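Local coordinates for magnesium and cobalt efflux protein (Bordetella parapertussis, PDB 3JTF) that probably takes part in magnesium and cobalt transport and binds AMP through its pair of CBS domains, the part of the protein described here, at residues Arg14-Leu19 / Asp47-Ile51. Coordinates in Å, arbitrary orientation, origin at the centre of the assembly. Residue numbers count along the deposited sequence, not the author numbering.
With AMP (adenosine monophosphate), chain F; SO4 (sulfate ion), chain G.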
ATOM      1  N   ARG B  14     -13.803  12.108  -7.650  1.00 17.07           N
ATOM      2  CA  ARG B  14     -14.125  11.172  -8.724  1.00 18.61           C
ATOM      3  C   ARG B  14     -13.228  11.382  -9.976  1.00 18.61           C
ATOM      4  O   ARG B  14     -12.689  10.431 -10.527  1.00 18.76           O
ATOM      5  CB  ARG B  14     -15.605  11.382  -9.097  1.00 19.46           C
ATOM      6  CG  ARG B  14     -16.104  10.625 -10.292  1.00 21.37           C
ATOM      7  CD  ARG B  14     -17.581  10.987 -10.511  1.00 24.09           C
ATOM      8  NE  ARG B  14     -18.125  10.267 -11.640  1.00 24.43           N
ATOM      9  CZ  ARG B  14     -17.990  10.647 -12.909  1.00 27.28           C
ATOM     10  NH1 ARG B  14     -18.534   9.913 -13.876  1.00 25.71           N
ATOM     11  NH2 ARG B  14     -17.342  11.778 -13.224  1.00 28.35           N
ATOM     12  N   SER B  15     -13.059  12.628 -10.398  1.00 18.90           N
ATOM     13  CA  SER B  15     -12.309  12.935 -11.647  1.00 19.55           C
ATOM     14  C   SER B  15     -10.849  12.529 -11.564  1.00 18.69           C
ATOM     15  O   SER B  15     -10.208  12.307 -12.589  1.00 18.01           O
ATOM     16  CB  SER B  15     -12.406  14.421 -11.980  1.00 20.03           C
ATOM     17  OG  SER B  15     -11.664  15.174 -11.039  1.00 22.43           O
ATOM     18  N   ARG B  16     -10.339  12.396 -10.342  1.00 17.31           N
ATOM     19  CA  ARG B  16      -8.935  12.053 -10.103  1.00 18.21           C
ATOM     20  C   ARG B  16      -8.701  10.568  -9.811  1.00 16.40           C
ATOM     21  O   ARG B  16      -7.561  10.140  -9.608  1.00 16.01           O
ATOM     22  CB  ARG B  16      -8.371  12.852  -8.916  1.00 17.90           C
ATOM     23  CG  ARG B  16      -8.172  14.339  -9.134  1.00 25.25           C
ATOM     24  CD  ARG B  16      -6.967  14.870  -8.263  1.00 29.81           C
ATOM     25  NE  ARG B  16      -7.300  16.168  -7.700  1.00 34.58           N
ATOM     26  CZ  ARG B  16      -7.350  16.449  -6.406  1.00 37.42           C
ATOM     27  NH1 ARG B  16      -7.032  15.536  -5.483  1.00 37.72           N
ATOM     28  NH2 ARG B  16      -7.710  17.668  -6.034  1.00 39.93           N
HETATM   29  N   MSE B  17      -9.737   9.764  -9.827  1.00 15.43           N
HETATM   30  CA  MSE B  17      -9.554   8.361  -9.511  1.00 16.11           C
HETATM   31  C   MSE B  17      -8.892   7.589 -10.633  1.00 16.04           C
HETATM   32  O   MSE B  17      -9.229   7.776 -11.789  1.00 14.79           O
HETATM   33  CB  MSE B  17     -10.887   7.713  -9.179  1.00 17.30           C
HETATM   34  CG  MSE B  17     -11.544   8.338  -8.007  1.00 19.75           C
HETATM   35 SE   MSE B  17     -13.208   7.361  -7.531  1.00 33.34          SE
HETATM   36  CE  MSE B  17     -14.195   7.580  -9.057  1.00 20.70           C
ATOM     37  N   ASP B  18      -7.925   6.751 -10.282  1.00 15.08           N
ATOM     38  CA  ASP B  18      -7.345   5.822 -11.216  1.00 15.80           C
ATOM     39  C   ASP B  18      -8.184   4.555 -11.130  1.00 16.59           C
ATOM     40  O   ASP B  18      -8.192   3.857 -10.085  1.00 15.47           O
ATOM     41  CB  ASP B  18      -5.875   5.512 -10.879  1.00 15.48           C
ATOM     42  CG  ASP B  18      -4.960   6.690 -11.124  1.00 16.93           C
ATOM     43  OD1 ASP B  18      -5.139   7.369 -12.147  1.00 18.85           O
ATOM     44  OD2 ASP B  18      -4.064   6.967 -10.294  1.00 19.65           O
ATOM     45  N   LEU B  19      -8.881   4.266 -12.222  1.00 16.94           N
ATOM     46  CA  LEU B  19      -9.832   3.155 -12.300  1.00 17.83           C
ATOM     47  C   LEU B  19      -9.375   2.171 -13.302  1.00 17.70           C
ATOM     48  O   LEU B  19      -8.630   2.534 -14.196  1.00 19.81           O
ATOM     49  CB  LEU B  19     -11.165   3.650 -12.837  1.00 19.54           C
ATOM     50  CG  LEU B  19     -11.855   4.778 -12.089  1.00 21.68           C
ATOM     51  CD1 LEU B  19     -13.187   5.148 -12.729  1.00 23.34           C
ATOM     52  CD2 LEU B  19     -12.070   4.331 -10.707  1.00 22.34           C
ATOM     53  N   ASP B  47     -19.537   1.456 -17.747  1.00 14.21           N
ATOM     54  CA  ASP B  47     -19.621   2.901 -17.431  1.00 15.09           C
ATOM     55  C   ASP B  47     -18.730   3.089 -16.199  1.00 14.61           C
ATOM     56  O   ASP B  47     -18.713   2.219 -15.322  1.00 11.50           O
ATOM     57  CB  ASP B  47     -21.046   3.318 -17.064  1.00 15.06           C
ATOM     58  CG  ASP B  47     -21.168   4.814 -16.675  1.00 20.14           C
ATOM     59  OD1 ASP B  47     -21.388   5.700 -17.557  1.00 26.73           O
ATOM     60  OD2 ASP B  47     -21.131   5.132 -15.483  1.00 19.55           O
ATOM     61  N   ARG B  48     -17.996   4.196 -16.138  1.00 13.76           N
ATOM     62  CA  ARG B  48     -17.051   4.426 -15.048  1.00 15.26           C
ATOM     63  C   ARG B  48     -17.683   4.519 -13.665  1.00 14.24           C
ATOM     64  O   ARG B  48     -17.016   4.273 -12.679  1.00 15.18           O
ATOM     65  CB  ARG B  48     -16.197   5.676 -15.319  1.00 15.98           C
ATOM     66  CG  ARG B  48     -16.959   6.951 -15.481  1.00 21.47           C
ATOM     67  CD  ARG B  48     -16.002   8.174 -15.244  1.00 27.41           C
ATOM     68  NE  ARG B  48     -15.552   8.125 -13.848  1.00 31.53           N
ATOM     69  CZ  ARG B  48     -14.416   8.628 -13.360  1.00 34.40           C
ATOM     70  NH1 ARG B  48     -13.539   9.259 -14.136  1.00 35.89           N
ATOM     71  NH2 ARG B  48     -14.164   8.484 -12.065  1.00 34.48           N
ATOM     72  N   ASP B  49     -18.948   4.880 -13.562  1.00 13.86           N
ATOM     73  CA  ASP B  49     -19.595   4.821 -12.269  1.00 15.90           C
ATOM     74  C   ASP B  49     -20.199   3.448 -11.931  1.00 15.42           C
ATOM     75  O   ASP B  49     -20.689   3.274 -10.813  1.00 15.22           O
ATOM     76  CB  ASP B  49     -20.678   5.861 -12.156  1.00 17.07           C
ATOM     77  CG  ASP B  49     -20.126   7.290 -12.090  1.00 19.42           C
ATOM     78  OD1 ASP B  49     -19.025   7.545 -11.563  1.00 24.36           O
ATOM     79  OD2 ASP B  49     -20.796   8.136 -12.635  1.00 26.17           O
ATOM     80  N   ASN B  50     -20.153   2.494 -12.865  1.00 13.97           N
ATOM     81  CA  ASN B  50     -20.627   1.129 -12.591  1.00 13.27           C
ATOM     82  C   ASN B  50     -19.476   0.298 -11.969  1.00 14.13           C
ATOM     83  O   ASN B  50     -18.894  -0.610 -12.601  1.00 14.50           O
ATOM     84  CB  ASN B  50     -21.193   0.495 -13.857  1.00 12.74           C
ATOM     85  CG  ASN B  50     -21.885  -0.833 -13.589  1.00 12.34           C
ATOM     86  OD1 ASN B  50     -22.553  -0.979 -12.592  1.00 15.66           O
ATOM     87  ND2 ASN B  50     -21.691  -1.808 -14.465  1.00  8.91           N
ATOM     88  N   ILE B  51     -19.164   0.639 -10.729  1.00 14.32           N
ATOM     89  CA  ILE B  51     -18.079   0.062  -9.993  1.00 16.08           C
ATOM     90  C   ILE B  51     -18.467  -1.343  -9.551  1.00 16.09           C
ATOM     91  O   ILE B  51     -19.520  -1.539  -8.926  1.00 17.69           O
ATOM     92  CB  ILE B  51     -17.759   0.879  -8.723  1.00 17.32           C
ATOM     93  CG1 ILE B  51     -17.309   2.277  -9.071  1.00 19.11           C
ATOM     94  CG2 ILE B  51     -16.634   0.184  -7.854  1.00 16.78           C
ATOM     95  CD1 ILE B  51     -16.089   2.336  -9.851  1.00 20.77           C
TER
HETATM   96  P   AMP F   1      -1.450   4.379  -2.385  1.00 36.19           P
HETATM   97  O1P AMP F   1      -2.351   3.199  -2.518  1.00 34.48           O
HETATM   98  O2P AMP F   1      -0.325   4.220  -1.417  1.00 38.83           O
HETATM   99  O3P AMP F   1      -1.003   4.907  -3.707  1.00 35.59           O
HETATM  100  O5' AMP F   1      -2.298   5.603  -1.817  1.00 36.56           O
HETATM  101  C5' AMP F   1      -1.666   6.888  -1.727  1.00 35.36           C
HETATM  102  C4' AMP F   1      -2.737   7.919  -1.913  1.00 33.44           C
HETATM  103  O4' AMP F   1      -3.218   8.034  -3.269  1.00 29.82           O
HETATM  104  C3' AMP F   1      -3.969   7.506  -1.101  1.00 33.17           C
HETATM  105  O3' AMP F   1      -3.804   7.795   0.291  1.00 36.52           O
HETATM  106  C2' AMP F   1      -4.991   8.341  -1.782  1.00 30.02           C
HETATM  107  O2' AMP F   1      -4.599   9.716  -1.409  1.00 33.01           O
HETATM  108  C1' AMP F   1      -4.655   8.050  -3.253  1.00 26.16           C
HETATM  109  N9  AMP F   1      -5.110   6.807  -3.975  1.00 22.67           N
HETATM  110  C8  AMP F   1      -4.991   5.483  -3.664  1.00 20.64           C
HETATM  111  N7  AMP F   1      -5.505   4.693  -4.653  1.00 20.36           N
HETATM  112  C5  AMP F   1      -5.930   5.525  -5.634  1.00 18.55           C
HETATM  113  C6  AMP F   1      -6.538   5.381  -6.965  1.00 18.18           C
HETATM  114  N6  AMP F   1      -6.837   4.168  -7.443  1.00 16.67           N
HETATM  115  N1  AMP F   1      -6.852   6.500  -7.653  1.00 17.87           N
HETATM  116  C2  AMP F   1      -6.560   7.721  -7.201  1.00 18.49           C
HETATM  117  N3  AMP F   1      -5.964   7.935  -6.015  1.00 18.50           N
HETATM  118  C4  AMP F   1      -5.657   6.886  -5.196  1.00 19.31           C
HETATM  119  S   SO4 G   4     -17.778  12.749 -16.502  1.00100.10           S
HETATM  120  O1  SO4 G   4     -16.813  13.125 -15.467  1.00 99.53           O
HETATM  121  O2  SO4 G   4     -19.117  13.236 -16.161  1.00 99.79           O
HETATM  122  O3  SO4 G   4     -17.388  13.368 -17.766  1.00100.33           O
HETATM  123  O4  SO4 G   4     -17.787  11.295 -16.664  1.00 99.51           O
HETATM  124  O   HOH W   1     -10.984   9.363 -13.054  1.00 27.37           O
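In a CBS domain pair, the nucleotide sits in a cleft between the two domains, and the loop 14-19, which links strand 12-13 to strand 20-21, forms part of the AMP pocket. D18 reads the adenine through its backbone: D18 N donates to AMP N1 (2.9 Å) and AMP N6 donates to D18 O (3.0 Å), while H38, R40, T116 and D119 hold the nucleotide elsewhere. Packed against this loop is the segment 47-51, whose type I turn D47-N50 leads into strand 51-56, with D47 OD2 accepting from D49 N (2.9 Å) as an Asx turn. Two arginines reach across in opposite directions. R14 gives a two-pronged salt bridge to D49, with R14 NE to D49 OD1 at 2.9 Å and R14 NH1 to D49 OD2 at 3.1 Å; its NH1 and NH2 also bind a sulfate. R48 NH2 donates to R14 O (2.9 Å), and R48 NH1 to water 1 (2.8 Å), which also lies 2.7 Å from M17 O. The R48 guanidinium lies between R14 CZ and L19 CD1, with M17 CE at its edge. R14 NH1 and R48 NE, both donors, stand 3.5 Å apart; the sulfate probably comes from the crystallisation liquor, leaving D49 as the contact's own counter-charge.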